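Local coordinates for protein glutathione S-transferase omega-like 2 (Saccharomyces cerevisiae, PDB 5LKB) that uses glutathione as a 1-Cys thiol transferase and as a dehydroascorbate and dimethylarsinic acid reductase, and reacts with glutathionyl-(hydro)quinones, at residues 46-51 / 172-177. Numbering follows the deposited sequence.
Sequences CPWAHR and NESSEI
R51 reaches from helix 47-58 to the start of helix 174-182 and meets S174 there, a worked example of one long side chain linking two helix N-termini. Its CB sits 3.3 Å from W48 O, one turn back, and CG lies equally near P47 O. With CG anti to the carbonyl carbon (chi1 -60°) and the chain extended from there to NE, CD passes S174 OG at 3.4 Å. At the tip, NH1 approaches S174 OG to 2.9 Å, but the N-H...O angle of 116° makes this a weak bond, met obliquely to the guanidinium plane. S175 N lies at the edge of that plane, while W48 CE3 stands 3.7 Å above one face, the indole meeting the flat group by its rim. W48 also contributes its carbonyl, whose O packs 3.3 Å from S174 CB. Were this arginine an alanine, the indole rim would probably face a gap and S174 OG lose its weak donor. E173, the N-cap of helix 174-182, takes both the backbone N and OG of S175 on OE2, from opposite faces of the carboxylate. E173 and S174 bind glutathione, and S174 OG also bonds a glycerol. Across from them, the nucleophile C46 caps its own helix through SG to A49 N (3.2 Å). The two helix starts form part of the glutathione site of this thioredoxin-like GST domain, with R15 beside W48.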
loop_
_atom_site.group_PDB
_atom_site.type_symbol
_atom_site.label_atom_id
_atom_site.label_comp_id
_atom_site.label_asym_id
_atom_site.label_seq_id
_atom_site.Cartn_x
_atom_site.Cartn_y
_atom_site.Cartn_z
ATOM N N CYS A 46 10.893 13.605 9.355
ATOM C CA CYS A 46 9.734 14.230 9.976
ATOM C C CYS A 46 9.205 15.340 9.087
ATOM O O CYS A 46 9.963 16.258 8.763
ATOM C CB CYS A 46 10.154 14.870 11.319
ATOM S SG CYS A 46 8.890 15.880 12.059
ATOM N N PRO A 47 7.909 15.360 8.745
ATOM C CA PRO A 47 7.375 16.411 7.885
ATOM C C PRO A 47 7.264 17.760 8.592
ATOM O O PRO A 47 7.173 18.800 7.927
ATOM C CB PRO A 47 5.981 15.860 7.505
ATOM C CG PRO A 47 5.576 15.051 8.652
ATOM C CD PRO A 47 6.843 14.367 9.110
ATOM N N TRP A 48 7.168 17.715 9.917
ATOM C CA TRP A 48 7.106 18.945 10.709
ATOM C C TRP A 48 8.469 19.619 10.677
ATOM O O TRP A 48 8.589 20.825 10.368
ATOM C CB TRP A 48 6.631 18.560 12.133
ATOM C CG TRP A 48 5.441 17.643 12.204
ATOM C CD1 TRP A 48 5.473 16.307 12.461
ATOM C CD2 TRP A 48 4.068 17.941 11.877
ATOM N NE1 TRP A 48 4.232 15.756 12.329
ATOM C CE2 TRP A 48 3.338 16.743 12.005
ATOM C CE3 TRP A 48 3.377 19.107 11.544
ATOM C CZ2 TRP A 48 1.973 16.686 11.808
ATOM C CZ3 TRP A 48 2.033 19.060 11.368
ATOM C CH2 TRP A 48 1.328 17.835 11.495
ATOM N N ALA A 49 9.515 18.850 11.002
ATOM C CA ALA A 49 10.879 19.377 10.920
ATOM C C ALA A 49 11.238 19.764 9.497
ATOM O O ALA A 49 11.966 20.731 9.258
ATOM C CB ALA A 49 11.852 18.340 11.475
ATOM N N HIS A 50 10.731 19.018 8.505
ATOM C CA HIS A 50 11.029 19.326 7.128
ATOM C C HIS A 50 10.584 20.755 6.792
ATOM O O HIS A 50 11.212 21.423 6.020
ATOM C CB HIS A 50 10.409 18.245 6.213
ATOM C CG HIS A 50 10.887 18.260 4.792
ATOM N ND1 HIS A 50 10.429 17.332 3.853
ATOM C CD2 HIS A 50 11.822 19.010 4.171
ATOM C CE1 HIS A 50 11.058 17.549 2.716
ATOM N NE2 HIS A 50 11.916 18.554 2.885
ATOM N N ARG A 51 9.467 21.221 7.355
ATOM C CA ARG A 51 9.007 22.578 7.098
ATOM C C ARG A 51 10.098 23.555 7.404
ATOM O O ARG A 51 10.284 24.501 6.654
ATOM C CB ARG A 51 7.822 22.929 7.995
ATOM C CG ARG A 51 6.542 22.054 7.873
ATOM C CD ARG A 51 5.670 22.385 9.055
ATOM N NE ARG A 51 4.281 22.003 8.840
ATOM C CZ ARG A 51 3.298 22.340 9.653
ATOM N NH1 ARG A 51 3.574 23.107 10.720
ATOM N NH2 ARG A 51 2.069 21.957 9.382
ATOM N N ASN A 172 9.727 24.688 19.886
ATOM C CA ASN A 172 9.649 23.352 19.285
ATOM C C ASN A 172 8.321 23.142 18.578
ATOM O O ASN A 172 7.904 21.985 18.362
ATOM C CB ASN A 172 10.004 22.262 20.285
ATOM C CG ASN A 172 8.910 21.996 21.272
ATOM O OD1 ASN A 172 8.043 22.889 21.503
ATOM N ND2 ASN A 172 8.917 20.773 21.880
ATOM N N GLU A 173 7.711 24.195 18.086
ATOM C CA GLU A 173 6.484 24.137 17.292
ATOM C C GLU A 173 6.829 24.518 15.864
ATOM O O GLU A 173 7.103 25.666 15.557
ATOM C CB GLU A 173 5.408 25.025 17.933
ATOM C CG GLU A 173 4.179 25.243 17.120
ATOM C CD GLU A 173 3.605 23.906 16.610
ATOM O OE1 GLU A 173 3.411 22.978 17.436
ATOM O OE2 GLU A 173 3.338 23.790 15.389
ATOM N N SER A 174 6.707 23.555 14.930
ATOM C CA SER A 174 7.182 23.838 13.579
ATOM C C SER A 174 6.429 25.011 12.944
ATOM O O SER A 174 6.988 25.724 12.104
ATOM C CB SER A 174 7.091 22.570 12.684
ATOM O OG SER A 174 5.728 22.205 12.410
ATOM N N SER A 175 5.140 25.195 13.268
ATOM C CA SER A 175 4.358 26.228 12.613
ATOM C C SER A 175 4.858 27.606 13.042
ATOM O O SER A 175 4.667 28.565 12.282
ATOM C CB SER A 175 2.871 26.091 12.960
ATOM O OG SER A 175 2.605 26.296 14.347
ATOM N N GLU A 176 5.485 27.683 14.235
ATOM C CA GLU A 176 5.982 28.970 14.756
ATOM C C GLU A 176 7.431 29.142 14.345
ATOM O O GLU A 176 7.857 30.251 14.017
ATOM C CB GLU A 176 5.830 29.012 16.268
ATOM C CG GLU A 176 4.353 29.203 16.660
ATOM C CD GLU A 176 4.065 28.999 18.142
ATOM O OE1 GLU A 176 4.950 28.615 18.928
ATOM O OE2 GLU A 176 2.900 29.191 18.553
ATOM N N ILE A 177 8.219 28.060 14.375
ATOM C CA ILE A 177 9.609 28.189 13.893
ATOM C C ILE A 177 9.639 28.764 12.482
ATOM O O ILE A 177 10.462 29.627 12.167
ATOM C CB ILE A 177 10.359 26.845 13.999
ATOM C CG1 ILE A 177 10.542 26.416 15.454
ATOM C CG2 ILE A 177 11.711 26.875 13.252
ATOM C CD1 ILE A 177 10.928 24.911 15.613
#